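Long-range contacts in DNA polymerase III, beta subunit (Eubacterium rectale, PDB 3T0P), which probably encircles DNA as a ring-shaped head-to-tail dimer and tethers DNA polymerases and other proteins to it, giving processive synthesis: residues B[35-40]-B[65-70]; B[42-47]-B[55-60]; B[265-270]-B[301-306]; B[277-282]-B[296-301]; B[165-170]-B[180-185]. All blocks are in the same frame, centred on the assembly; numbering follows the deposited sequence.

Interaction 1: residues B[35-40]-B[65-70]; sequences LIDASA and RGIIAL
Leu35 has CG anti to its backbone N (chi1 -173°), and chi2 (77°) then sets Leu35 CD1 3.5 Å from Ile67 CG2. Ile67 turns that CG2 anti to its own N, beside the carbonyl carbon. The other branch of Ile67 runs alongside Asp37, and its CD1 ends 3.8 Å from Ser39 CB. Tyr118 packs on Leu35 and Ile67 and binds Asp37 OD2 through its hydroxyl. Asp37 OD1 is held by two donors of the same segment. Ser39 N, two residues on, closes an Asx turn, and Ser39 OG donates at 2.7 Å to Asp37 OD1 on its syn lone pair. The carboxylate is thereby fixed in rotation next to the isoleucine. Both strands belong to the N-terminal clamp domain, as antiparallel neighbours in a sheet that runs on into strands of the central domain, and 66-71 is its outermost strand within this chain. Ile36 N donates to Ile68 O at 2.8 Å, almost straight. Ile68 N returns a bond to Ile36 O. On the face of Ile36, its CD1 reaches Leu70 CD1 at 3.7 Å and lies beside Ile68 CG2. Phe75 of helix 72-81 packs on Ile36 and Leu70. At the strand ends the Arg65 chain is extended from CG to NE. Its NE donates to Ala40 O at 2.8 Å, with the oxygen near the guanidinium plane and the donor 38° above the carbonyl plane. Arg65 CD rests 3.3 Å from Ser39 O.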
# COMPACT_ATOMS: atom_id res chain seq x y z
N LEU B 35 -20.13 3.94 -19.81
CA LEU B 35 -21.24 4.52 -20.52
C LEU B 35 -22.09 5.40 -19.59
O LEU B 35 -22.44 4.98 -18.49
CB LEU B 35 -22.13 3.43 -21.13
CG LEU B 35 -23.25 3.93 -22.03
CD1 LEU B 35 -22.70 4.33 -23.38
CD2 LEU B 35 -24.33 2.89 -22.17
N ILE B 36 -22.43 6.60 -20.06
CA ILE B 36 -23.37 7.47 -19.38
C ILE B 36 -24.65 7.39 -20.21
O ILE B 36 -24.66 7.85 -21.36
CB ILE B 36 -22.90 8.92 -19.13
CG1 ILE B 36 -21.50 8.99 -18.48
CG2 ILE B 36 -23.95 9.70 -18.32
CD1 ILE B 36 -20.89 10.33 -18.59
N ASP B 37 -25.69 6.75 -19.67
CA ASP B 37 -26.97 6.65 -20.36
C ASP B 37 -27.98 7.54 -19.64
O ASP B 37 -28.39 7.24 -18.52
CB ASP B 37 -27.47 5.19 -20.44
CG ASP B 37 -28.69 4.99 -21.34
OD1 ASP B 37 -29.51 5.92 -21.47
OD2 ASP B 37 -28.82 3.89 -21.90
N ALA B 38 -28.31 8.66 -20.26
CA ALA B 38 -29.30 9.61 -19.77
C ALA B 38 -30.38 9.80 -20.85
O ALA B 38 -30.87 10.92 -21.03
CB ALA B 38 -28.62 10.92 -19.42
N SER B 39 -30.74 8.71 -21.58
CA SER B 39 -31.72 8.77 -22.68
C SER B 39 -33.17 8.76 -22.18
O SER B 39 -34.04 9.24 -22.89
CB SER B 39 -31.51 7.61 -23.65
OG SER B 39 -31.74 6.39 -22.98
N ALA B 40 -33.42 8.20 -20.99
CA ALA B 40 -34.77 8.14 -20.42
C ALA B 40 -34.96 9.21 -19.31
O ALA B 40 -34.76 10.39 -19.58
CB ALA B 40 -35.06 6.74 -19.88
N ARG B 65 -31.40 14.99 -22.85
CA ARG B 65 -31.24 13.54 -22.91
C ARG B 65 -30.13 13.15 -23.88
O ARG B 65 -29.90 13.84 -24.89
CB ARG B 65 -32.56 12.88 -23.32
CG ARG B 65 -33.59 12.85 -22.20
CD ARG B 65 -34.93 12.39 -22.74
NE ARG B 65 -35.81 11.92 -21.67
CZ ARG B 65 -37.06 12.33 -21.49
NH1 ARG B 65 -37.59 13.23 -22.32
NH2 ARG B 65 -37.79 11.85 -20.50
N GLY B 66 -29.44 12.07 -23.56
CA GLY B 66 -28.34 11.62 -24.40
C GLY B 66 -27.53 10.50 -23.81
O GLY B 66 -27.75 10.10 -22.66
N ILE B 67 -26.61 9.99 -24.62
CA ILE B 67 -25.72 8.88 -24.30
C ILE B 67 -24.31 9.21 -24.78
O ILE B 67 -24.15 9.73 -25.89
CB ILE B 67 -26.23 7.53 -24.91
CG1 ILE B 67 -27.65 7.17 -24.42
CG2 ILE B 67 -25.28 6.38 -24.59
CD1 ILE B 67 -28.38 6.04 -25.20
N ILE B 68 -23.30 8.86 -23.99
CA ILE B 68 -21.88 9.01 -24.32
C ILE B 68 -21.09 7.92 -23.59
O ILE B 68 -21.48 7.53 -22.49
CB ILE B 68 -21.34 10.46 -24.01
CG1 ILE B 68 -20.02 10.74 -24.76
CG2 ILE B 68 -21.15 10.75 -22.51
CD1 ILE B 68 -20.20 11.42 -26.05
N ALA B 69 -19.96 7.49 -24.17
CA ALA B 69 -18.97 6.60 -23.57
C ALA B 69 -17.71 7.41 -23.34
O ALA B 69 -17.26 8.08 -24.25
CB ALA B 69 -18.67 5.39 -24.45
N LEU B 70 -17.19 7.40 -22.13
CA LEU B 70 -15.98 8.15 -21.77
C LEU B 70 -14.96 7.19 -21.25
O LEU B 70 -15.34 6.22 -20.60
CB LEU B 70 -16.28 9.22 -20.71
CG LEU B 70 -17.29 10.31 -21.08
CD1 LEU B 70 -17.55 11.23 -19.88
CD2 LEU B 70 -16.82 11.10 -22.28

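Interaction 2: residues B[42-47]-B[55-60]; sequences EIKLMA and ETIIDG. With EDO (1,2-ethanediol), chain X.
Strands 43-47 and 55-58 run antiparallel at 151°, their axes 4.7 Å apart, with Leu45 and Thr56 as a hydrogen-bonded pair. They form a beta hairpin in the N-terminal clamp domain. Leu45 N donates to Thr56 O, and Thr56 N to Leu45 O. On the face of Lys44, the CD1 of Ile57 is wedged between two side chains. It lies 3.5 Å from Lys44 CG, a tight carbon pair, and 3.3 Å from Glu42 OE1. Lys44 bends at chi3 (102°) and passes across Glu55, its CE 3.6 Å from Glu55 CD. The charged ends stay apart, with Lys44 NZ 4.2 Å from Glu55 OE2, beyond a salt bridge. An alanine in place of Glu55 would probably leave Lys44 without this nearby negative charge and open a gap beside its CE. Glu55 OE1 also accepts a weak bond from a bound ethanediol. On the other face, Leu45 CG meets Ile58 CG1 at 3.7 Å. Val15 and Val18 of helix 8-18 lie on Leu45. Thr56 OG1 is hydrogen-bonded to Thr231 OG1 and Asn230 O. Ile58 N donates to Ile43 O, while a water bridges the same pair, accepting from Ile43 N at 2.9 Å and donating to Ile58 O at 2.7 Å.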
# COMPACT_ATOMS: atom_id res chain seq x y z
N GLU B 42 -33.59 8.59 -16.03
CA GLU B 42 -32.59 8.27 -15.01
C GLU B 42 -31.18 8.45 -15.56
O GLU B 42 -30.95 8.20 -16.75
CB GLU B 42 -32.73 6.82 -14.51
CG GLU B 42 -34.12 6.42 -14.04
CD GLU B 42 -34.24 4.93 -13.79
OE1 GLU B 42 -33.72 4.47 -12.75
OE2 GLU B 42 -34.85 4.22 -14.62
N ILE B 43 -30.24 8.82 -14.70
CA ILE B 43 -28.84 8.90 -15.09
C ILE B 43 -28.24 7.58 -14.70
O ILE B 43 -28.17 7.24 -13.51
CB ILE B 43 -28.06 10.10 -14.53
CG1 ILE B 43 -28.70 11.43 -14.97
CG2 ILE B 43 -26.56 10.00 -14.92
CD1 ILE B 43 -28.32 12.63 -14.11
N LYS B 44 -27.84 6.82 -15.69
CA LYS B 44 -27.31 5.48 -15.52
C LYS B 44 -25.85 5.44 -15.94
O LYS B 44 -25.54 5.85 -17.05
CB LYS B 44 -28.16 4.52 -16.38
CG LYS B 44 -28.51 3.18 -15.76
CD LYS B 44 -29.78 2.57 -16.41
CE LYS B 44 -29.49 1.48 -17.43
NZ LYS B 44 -30.64 1.17 -18.36
N LEU B 45 -24.96 4.95 -15.06
CA LEU B 45 -23.57 4.69 -15.39
C LEU B 45 -23.45 3.23 -15.65
O LEU B 45 -24.06 2.45 -14.93
CB LEU B 45 -22.59 5.10 -14.29
CG LEU B 45 -22.42 6.57 -14.01
CD1 LEU B 45 -21.31 6.78 -13.01
CD2 LEU B 45 -22.17 7.38 -15.28
N MSE B 46 -22.65 2.83 -16.63
CA MSE B 46 -22.53 1.41 -16.97
C MSE B 46 -21.14 1.05 -17.46
O MSE B 46 -20.53 1.81 -18.21
CB MSE B 46 -23.56 1.10 -18.07
CG MSE B 46 -23.83 -0.38 -18.29
SE MSE B 46 -25.22 -0.70 -19.70
CE MSE B 46 -26.52 0.69 -19.23
N ALA B 47 -20.64 -0.11 -17.02
CA ALA B 47 -19.41 -0.72 -17.49
C ALA B 47 -19.67 -2.20 -17.75
O ALA B 47 -20.41 -2.85 -16.99
CB ALA B 47 -18.28 -0.52 -16.51
N GLU B 55 -24.00 -1.65 -13.36
CA GLU B 55 -24.92 -0.56 -13.62
C GLU B 55 -25.24 0.14 -12.32
O GLU B 55 -25.48 -0.52 -11.31
CB GLU B 55 -26.19 -1.19 -14.18
CG GLU B 55 -27.04 -0.36 -15.10
CD GLU B 55 -28.18 -1.24 -15.56
OE1 GLU B 55 -29.09 -1.51 -14.74
OE2 GLU B 55 -28.09 -1.77 -16.69
N THR B 56 -25.29 1.46 -12.34
CA THR B 56 -25.60 2.22 -11.14
C THR B 56 -26.36 3.48 -11.55
O THR B 56 -26.19 3.99 -12.67
CB THR B 56 -24.31 2.46 -10.31
OG1 THR B 56 -24.65 2.68 -8.94
CG2 THR B 56 -23.44 3.57 -10.84
N ILE B 57 -27.30 3.91 -10.69
CA ILE B 57 -28.13 5.08 -10.93
C ILE B 57 -27.54 6.25 -10.16
O ILE B 57 -27.25 6.11 -8.96
CB ILE B 57 -29.62 4.85 -10.60
CG1 ILE B 57 -30.25 3.72 -11.47
CG2 ILE B 57 -30.46 6.15 -10.71
CD1 ILE B 57 -30.43 4.01 -13.00
N ILE B 58 -27.31 7.36 -10.86
CA ILE B 58 -26.76 8.60 -10.29
C ILE B 58 -27.89 9.59 -10.13
O ILE B 58 -28.66 9.80 -11.07
CB ILE B 58 -25.61 9.19 -11.15
CG1 ILE B 58 -24.51 8.15 -11.44
CG2 ILE B 58 -25.02 10.46 -10.55
CD1 ILE B 58 -23.92 7.40 -10.22
N ASP B 59 -28.01 10.19 -8.93
CA ASP B 59 -29.00 11.25 -8.71
C ASP B 59 -28.48 12.48 -9.42
O ASP B 59 -27.29 12.77 -9.37
CB ASP B 59 -29.24 11.52 -7.21
CG ASP B 59 -30.01 10.41 -6.49
OD1 ASP B 59 -31.16 10.10 -6.91
OD2 ASP B 59 -29.48 9.87 -5.49
N GLY B 60 -29.36 13.16 -10.13
CA GLY B 60 -29.02 14.35 -10.88
C GLY B 60 -30.13 14.83 -11.77
O GLY B 60 -31.20 14.23 -11.81
C1 EDO X . -31.10 0.05 -10.47
O1 EDO X . -30.17 -0.44 -9.49
C2 EDO X . -30.58 -0.18 -11.89
O2 EDO X . -29.18 0.10 -11.95
O HOH W 1 -31.18 9.77 -12.11

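Interaction 3: residues B[265-270]-B[301-306]; sequences LDCIDR and GSMNED
Helix 261-272 of the C-terminal clamp domain lies against strand 302-308, the strand outermost in its sheet within this chain, which pairs with a strand of the second subunit, so this buried contact sits at the dimer interface. Here helix and strand run antiparallel, their axes 9.8 Å apart. Arg270 and Glu305 make the central pair, their side chains crossing at about a right angle. The arginine grips the carboxylate side-on. Its NE donates to Glu305 OE1 at 2.9 Å, and its NH2 to Glu305 OE2 at 2.8 Å. Both oxygens are met on their syn sides, and the two flat groups are nearly coplanar, 26° apart. The bend of Arg270 at chi3 (-82°) places NE for this grip. Asp266 O lies 3.6 Å over the centre of one guanidinium face. Cys267 comes in from the helix turn before, with SG anti to its backbone N, and SG sits 3.2 Å from Glu305 OE1. Cys267 SG is also 4.2 Å from Met303 CE. The selenium of Met303, a selenomethionine, packs 4.0 Å from Arg270 CB. Arg270 NH1 donates to Lys81 O of the second subunit, and Phe106 of that subunit packs on Met303. The same arginine thus links helix, strand and neighbouring subunit. The paired charges probably offset each other in this buried setting, and the two-point grip holds both groups against rotation.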
# COMPACT_ATOMS: atom_id res chain seq x y z
N LEU B 265 -2.01 -21.15 13.11
CA LEU B 265 -1.81 -20.10 12.10
C LEU B 265 -0.47 -19.36 12.32
O LEU B 265 0.33 -19.25 11.37
CB LEU B 265 -2.99 -19.08 12.11
CG LEU B 265 -2.87 -17.87 11.16
CD1 LEU B 265 -2.55 -18.31 9.70
CD2 LEU B 265 -4.12 -17.03 11.21
N ASP B 266 -0.20 -18.91 13.56
CA ASP B 266 1.08 -18.18 13.81
C ASP B 266 2.33 -19.04 13.55
O ASP B 266 3.32 -18.54 13.03
CB ASP B 266 1.13 -17.63 15.23
CG ASP B 266 0.20 -16.44 15.44
OD1 ASP B 266 -0.40 -15.96 14.43
OD2 ASP B 266 0.04 -16.00 16.61
N CYS B 267 2.25 -20.34 13.86
CA CYS B 267 3.37 -21.21 13.66
C CYS B 267 3.64 -21.48 12.17
O CYS B 267 4.79 -21.47 11.76
CB CYS B 267 3.15 -22.52 14.40
SG CYS B 267 4.30 -23.82 13.89
N ILE B 268 2.59 -21.77 11.38
CA ILE B 268 2.73 -22.04 9.96
C ILE B 268 3.21 -20.77 9.25
O ILE B 268 4.06 -20.83 8.35
CB ILE B 268 1.42 -22.62 9.35
CG1 ILE B 268 1.02 -23.91 10.11
CG2 ILE B 268 1.63 -22.90 7.86
CD1 ILE B 268 -0.22 -24.67 9.61
N ASP B 269 2.72 -19.61 9.69
CA ASP B 269 3.15 -18.34 9.13
C ASP B 269 4.66 -18.11 9.42
O ASP B 269 5.39 -17.72 8.51
CB ASP B 269 2.26 -17.22 9.69
CG ASP B 269 2.56 -15.83 9.18
OD1 ASP B 269 2.59 -15.65 7.93
OD2 ASP B 269 2.70 -14.91 10.02
N ARG B 270 5.13 -18.43 10.64
CA ARG B 270 6.56 -18.33 11.02
C ARG B 270 7.43 -19.18 10.09
O ARG B 270 8.44 -18.72 9.61
CB ARG B 270 6.80 -18.84 12.46
CG ARG B 270 6.63 -17.79 13.49
CD ARG B 270 7.11 -18.25 14.86
NE ARG B 270 6.12 -19.06 15.56
CZ ARG B 270 5.06 -18.57 16.21
NH1 ARG B 270 4.82 -17.27 16.22
NH2 ARG B 270 4.22 -19.39 16.82
N GLY B 301 17.76 -21.88 6.58
CA GLY B 301 17.88 -22.50 7.89
C GLY B 301 16.72 -23.41 8.24
O GLY B 301 15.96 -23.82 7.35
N SER B 302 16.55 -23.73 9.52
CA SER B 302 15.43 -24.60 9.91
C SER B 302 14.61 -24.03 11.07
O SER B 302 15.02 -23.10 11.76
CB SER B 302 15.94 -26.00 10.26
OG SER B 302 16.79 -25.93 11.38
N MSE B 303 13.43 -24.60 11.25
CA MSE B 303 12.53 -24.24 12.31
C MSE B 303 11.94 -25.51 12.93
O MSE B 303 11.59 -26.44 12.22
CB MSE B 303 11.41 -23.31 11.83
CG MSE B 303 10.57 -22.75 12.98
SE MSE B 303 8.70 -22.31 12.48
CE MSE B 303 8.07 -24.23 12.14
N ASN B 304 11.79 -25.50 14.25
CA ASN B 304 11.11 -26.55 14.99
C ASN B 304 10.15 -25.89 15.98
O ASN B 304 10.55 -24.99 16.71
CB ASN B 304 12.13 -27.46 15.69
CG ASN B 304 11.48 -28.69 16.25
OD1 ASN B 304 11.27 -29.66 15.54
ND2 ASN B 304 11.05 -28.65 17.50
N GLU B 305 8.89 -26.31 16.00
CA GLU B 305 7.90 -25.74 16.92
C GLU B 305 6.98 -26.83 17.47
O GLU B 305 6.55 -27.68 16.71
CB GLU B 305 7.05 -24.64 16.23
CG GLU B 305 6.14 -23.92 17.22
CD GLU B 305 5.60 -22.55 16.84
OE1 GLU B 305 6.09 -21.95 15.85
OE2 GLU B 305 4.66 -22.08 17.53
N ASP B 306 6.62 -26.73 18.76
CA ASP B 306 5.68 -27.65 19.42
C ASP B 306 4.41 -26.91 19.79
O ASP B 306 4.47 -25.82 20.32
CB ASP B 306 6.32 -28.30 20.66
CG ASP B 306 7.50 -29.22 20.39
OD1 ASP B 306 7.34 -30.16 19.58
OD2 ASP B 306 8.56 -29.02 21.01

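Interaction 4: residues B[277-282]-B[296-301]; sequences EGDKKP and INSFIG
Ile296 begins the contact by turning its CG1 branch to the backbone of the other segment. With CG1 anti to the backbone N (chi1 -156°), that atom lies 3.6 Å from Pro282 O. Its CD1 sits 3.9 Å from Lys281 O. Leu274 and Met303 also pack on Ile296. At Asn297 a water joins the two segments. It donates to Pro282 O at 3.0 Å and accepts a weak bond from Asn297 N. The carbonyl of Asn297 is wrapped by Lys281, whose chain bends at chi2 (-89°) and again at chi4. Lys281 CD lies 3.4 Å from Asn297 O, and NZ gives this oxygen a weak hydrogen bond at 3.4 Å. The side chains of Lys281 and Asn297 cross at about a right angle. Here strand 291-297 ends and its chain turns toward strand 302-308, while 277-282 is the loop that leads into strand 283-288 of the same sheet in the C-terminal clamp domain. An alanine in place of Lys281 would probably uncover Asn297 O on this side and leave it without its weak ammonium partner. Ser298 follows, its CB 3.7 Å from Asp279 OD2. Ser298 OG accepts from Ile300 N in an ST turn and is also bonded to Leu274 O. Phe299 comes last. Lys281 NZ stands 5.6 Å from its ring centroid, near the ring normal, at most a weak cation-pi attraction. Asp279 OD2 approaches the same ring obliquely, 4.2 Å from Phe299 CD2.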
# COMPACT_ATOMS: atom_id res chain seq x y z
N GLU B 277 9.97 -17.61 -2.77
CA GLU B 277 9.54 -17.78 -4.18
C GLU B 277 10.23 -18.92 -4.99
O GLU B 277 9.52 -19.70 -5.63
CB GLU B 277 9.65 -16.45 -4.95
N GLY B 278 11.57 -18.98 -4.98
CA GLY B 278 12.37 -20.00 -5.67
C GLY B 278 12.43 -21.35 -4.97
O GLY B 278 13.06 -22.29 -5.48
N ASP B 279 11.78 -21.45 -3.79
CA ASP B 279 11.71 -22.65 -2.94
C ASP B 279 10.26 -23.10 -2.78
O ASP B 279 9.32 -22.28 -2.77
CB ASP B 279 12.33 -22.36 -1.55
CG ASP B 279 13.36 -23.38 -1.05
OD1 ASP B 279 13.22 -24.58 -1.37
OD2 ASP B 279 14.29 -22.96 -0.31
N LYS B 280 10.08 -24.40 -2.64
CA LYS B 280 8.78 -25.01 -2.42
C LYS B 280 8.99 -26.17 -1.45
O LYS B 280 9.14 -27.32 -1.88
CB LYS B 280 8.13 -25.44 -3.74
N LYS B 281 9.09 -25.85 -0.14
CA LYS B 281 9.31 -26.86 0.89
C LYS B 281 8.00 -27.11 1.67
O LYS B 281 7.30 -26.16 1.99
CB LYS B 281 10.46 -26.46 1.83
CG LYS B 281 11.85 -26.43 1.18
CD LYS B 281 12.55 -27.78 1.28
CE LYS B 281 13.87 -27.80 0.54
NZ LYS B 281 15.04 -27.82 1.47
N PRO B 282 7.62 -28.36 1.96
CA PRO B 282 6.42 -28.55 2.78
C PRO B 282 6.69 -28.33 4.28
O PRO B 282 7.83 -28.39 4.72
CB PRO B 282 6.04 -30.00 2.52
CG PRO B 282 7.32 -30.68 2.16
CD PRO B 282 8.30 -29.65 1.67
N ILE B 296 10.27 -27.26 9.31
CA ILE B 296 10.56 -26.84 7.97
C ILE B 296 12.05 -26.62 7.95
O ILE B 296 12.64 -26.25 8.96
CB ILE B 296 9.71 -25.61 7.51
CG1 ILE B 296 9.60 -25.56 5.98
CG2 ILE B 296 10.18 -24.27 8.13
CD1 ILE B 296 8.37 -24.74 5.47
N ASN B 297 12.67 -26.88 6.80
CA ASN B 297 14.10 -26.60 6.61
C ASN B 297 14.30 -26.15 5.17
O ASN B 297 13.57 -26.57 4.28
CB ASN B 297 14.99 -27.80 6.97
CG ASN B 297 14.69 -28.98 6.14
OD1 ASN B 297 15.21 -29.13 5.03
ND2 ASN B 297 13.73 -29.77 6.61
N SER B 298 15.26 -25.25 4.96
CA SER B 298 15.62 -24.71 3.65
C SER B 298 17.09 -24.33 3.65
O SER B 298 17.79 -24.60 4.62
CB SER B 298 14.73 -23.51 3.30
OG SER B 298 15.04 -22.35 4.04
N PHE B 299 17.56 -23.69 2.56
CA PHE B 299 18.94 -23.19 2.47
C PHE B 299 19.16 -22.06 3.48
O PHE B 299 20.27 -21.90 3.96
CB PHE B 299 19.26 -22.72 1.04
CG PHE B 299 19.31 -23.89 0.08
CD1 PHE B 299 20.34 -24.83 0.15
CD2 PHE B 299 18.31 -24.07 -0.87
CE1 PHE B 299 20.37 -25.92 -0.71
CE2 PHE B 299 18.34 -25.17 -1.74
CZ PHE B 299 19.37 -26.08 -1.65
N ILE B 300 18.09 -21.31 3.84
CA ILE B 300 18.15 -20.21 4.81
C ILE B 300 18.38 -20.75 6.25
O ILE B 300 19.09 -20.12 7.03
CB ILE B 300 16.88 -19.34 4.72
CG1 ILE B 300 16.79 -18.66 3.35
CG2 ILE B 300 16.85 -18.31 5.84
CD1 ILE B 300 15.44 -18.14 2.98
N GLY B 301 17.76 -21.88 6.58
CA GLY B 301 17.88 -22.50 7.89
C GLY B 301 16.72 -23.41 8.24
O GLY B 301 15.96 -23.82 7.35
O HOH W 2 10.72 -29.05 4.91

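Interaction 5: residues B[165-170]-B[180-185]; sequences NKLRVV and RYIEMK
Arg168 and Tyr181 lie side by side, pointing the same way, on one face of a two-stranded antiparallel pairing. Arg168 CD presses against the ring at 3.4 Å from Tyr181 CE2. The guanidinium and ring planes are 47° apart, and Tyr181 OH sits at the guanidinium edge. On the other face, Leu167 CD2 touches Ile182 CD1 at 3.8 Å. Met184, a selenomethionine, bends at chi3 (-59°), which swings its CE back under the first strand to 3.8 Å from Leu167 CB. The backbones hold these pairs in register. Leu167 and Ile182 exchange two hydrogen bonds, as do Val169 and Arg180. At the far end, Met184 N donates to Asn165 O at 2.6 Å. Asn165 ND2 adds a weak bond to Met184 O. Lys166 CE lies 3.9 Å from Glu183 OE1, but Lys166 NZ stays 5.1 Å from that oxygen. The strands form the hairpin 166-172 and 176-184 of the central clamp domain, within a sheet that runs on into strand 357-361. Further out, Arg168 is positioned by two acids. Its NE makes a salt bridge with Glu161 on the neighbouring strand, and its NH1 another with Asp246. Arg180 NE is held by Tyr359 OH. Val138 of helix 132-140 packs on Val169, Arg180 and Ile182. With both acids engaged, the Arg168 charge is probably well balanced, while its aliphatic part supplies the contact to the tyrosine ring.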
# COMPACT_ATOMS: atom_id res chain seq x y z
N ASN B 165 -33.64 -24.36 2.57
CA ASN B 165 -33.15 -23.16 3.25
C ASN B 165 -31.63 -23.19 3.47
O ASN B 165 -31.11 -22.46 4.33
CB ASN B 165 -33.89 -22.97 4.58
CG ASN B 165 -33.59 -24.03 5.61
OD1 ASN B 165 -33.31 -25.18 5.29
ND2 ASN B 165 -33.63 -23.64 6.87
N LYS B 166 -30.92 -23.98 2.69
CA LYS B 166 -29.47 -24.12 2.83
C LYS B 166 -28.76 -23.69 1.57
O LYS B 166 -29.16 -24.06 0.46
CB LYS B 166 -29.07 -25.56 3.20
CG LYS B 166 -29.95 -26.24 4.23
CD LYS B 166 -29.33 -26.27 5.62
CE LYS B 166 -30.24 -26.97 6.62
NZ LYS B 166 -30.40 -28.44 6.35
N LEU B 167 -27.70 -22.89 1.76
CA LEU B 167 -26.83 -22.42 0.72
C LEU B 167 -25.47 -22.99 0.99
O LEU B 167 -25.00 -22.98 2.13
CB LEU B 167 -26.79 -20.87 0.64
CG LEU B 167 -25.64 -20.23 -0.19
CD1 LEU B 167 -25.77 -20.51 -1.69
CD2 LEU B 167 -25.58 -18.73 0.03
N ARG B 168 -24.82 -23.47 -0.06
CA ARG B 168 -23.48 -24.06 0.03
C ARG B 168 -22.63 -23.41 -1.03
O ARG B 168 -23.08 -23.32 -2.18
CB ARG B 168 -23.58 -25.59 -0.13
CG ARG B 168 -22.28 -26.33 -0.25
CD ARG B 168 -22.54 -27.83 -0.17
NE ARG B 168 -22.56 -28.46 -1.49
CZ ARG B 168 -22.18 -29.71 -1.71
NH1 ARG B 168 -21.74 -30.48 -0.71
NH2 ARG B 168 -22.22 -30.21 -2.94
N VAL B 169 -21.44 -22.87 -0.64
CA VAL B 169 -20.50 -22.19 -1.52
C VAL B 169 -19.23 -23.01 -1.54
O VAL B 169 -18.72 -23.38 -0.48
CB VAL B 169 -20.28 -20.71 -1.11
CG1 VAL B 169 -19.23 -20.03 -1.99
CG2 VAL B 169 -21.61 -19.96 -1.16
N VAL B 170 -18.77 -23.38 -2.76
CA VAL B 170 -17.63 -24.29 -2.95
C VAL B 170 -16.63 -23.71 -3.94
O VAL B 170 -17.02 -23.22 -4.99
CB VAL B 170 -18.10 -25.71 -3.44
CG1 VAL B 170 -16.94 -26.69 -3.57
CG2 VAL B 170 -19.18 -26.29 -2.56
N ARG B 180 -18.39 -23.64 2.42
CA ARG B 180 -19.12 -22.90 3.44
C ARG B 180 -20.60 -23.21 3.34
O ARG B 180 -21.13 -23.37 2.25
CB ARG B 180 -18.87 -21.41 3.32
CG ARG B 180 -17.53 -20.97 3.95
CD ARG B 180 -17.65 -20.93 5.46
NE ARG B 180 -16.38 -20.61 6.09
CZ ARG B 180 -16.25 -20.24 7.36
NH1 ARG B 180 -17.32 -20.13 8.14
NH2 ARG B 180 -15.05 -19.94 7.85
N TYR B 181 -21.25 -23.37 4.49
CA TYR B 181 -22.68 -23.63 4.61
C TYR B 181 -23.35 -22.47 5.29
O TYR B 181 -22.80 -21.90 6.25
CB TYR B 181 -22.96 -24.91 5.38
CG TYR B 181 -22.44 -26.16 4.72
CD1 TYR B 181 -21.21 -26.70 5.07
CD2 TYR B 181 -23.22 -26.86 3.80
CE1 TYR B 181 -20.74 -27.88 4.49
CE2 TYR B 181 -22.77 -28.05 3.22
CZ TYR B 181 -21.52 -28.54 3.55
OH TYR B 181 -21.06 -29.70 2.96
N ILE B 182 -24.52 -22.08 4.77
CA ILE B 182 -25.32 -20.98 5.31
C ILE B 182 -26.75 -21.47 5.44
O ILE B 182 -27.29 -22.04 4.50
CB ILE B 182 -25.20 -19.70 4.41
CG1 ILE B 182 -23.75 -19.18 4.34
CG2 ILE B 182 -26.16 -18.58 4.86
CD1 ILE B 182 -23.50 -18.22 3.14
N GLU B 183 -27.34 -21.32 6.63
CA GLU B 183 -28.74 -21.63 6.88
C GLU B 183 -29.53 -20.33 6.68
O GLU B 183 -29.21 -19.31 7.29
CB GLU B 183 -28.96 -22.21 8.28
CG GLU B 183 -30.23 -23.03 8.39
CD GLU B 183 -30.32 -23.91 9.63
OE1 GLU B 183 -29.46 -24.81 9.79
OE2 GLU B 183 -31.26 -23.71 10.43
N MSE B 184 -30.51 -20.35 5.79
CA MSE B 184 -31.30 -19.15 5.51
C MSE B 184 -32.68 -19.28 6.15
O MSE B 184 -33.07 -20.38 6.55
CB MSE B 184 -31.38 -18.90 4.00
CG MSE B 184 -30.00 -18.60 3.42
SE MSE B 184 -29.95 -18.60 1.49
CE MSE B 184 -30.58 -20.49 1.13
N LYS B 185 -33.38 -18.15 6.31
CA LYS B 185 -34.70 -18.12 6.95
C LYS B 185 -35.83 -18.32 5.93
O LYS B 185 -36.99 -18.40 6.31
CB LYS B 185 -34.90 -16.80 7.73
CG LYS B 185 -33.83 -16.50 8.79
CD LYS B 185 -34.13 -17.17 10.15
CE LYS B 185 -33.29 -16.60 11.28
NZ LYS B 185 -33.68 -15.21 11.66

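Interactions 1 and 2 come first along the chain, with interaction 2 nested inside the loop that interaction 1 closes. Their centres are 9 Å apart in one sheet that spans the N-terminal and central domains, where strands 33-38 and 43-48 are neighbours. Interaction 5 follows in the central domain, in another sheet, its centre 32 Å from that of interaction 2. Interactions 3 and 4 lie in the C-terminal domain, 12 Å apart between centres. They share Gly301 and lie on neighbouring strands of one sheet, interaction 4 on 291-297 and interaction 3 on 302-308. Interactions 1 and 3 sit on opposite sides of the chain's centre, their centres 57 Å apart. Interactions 3 and 4 both touch the second subunit, at the junction that helps close the ring.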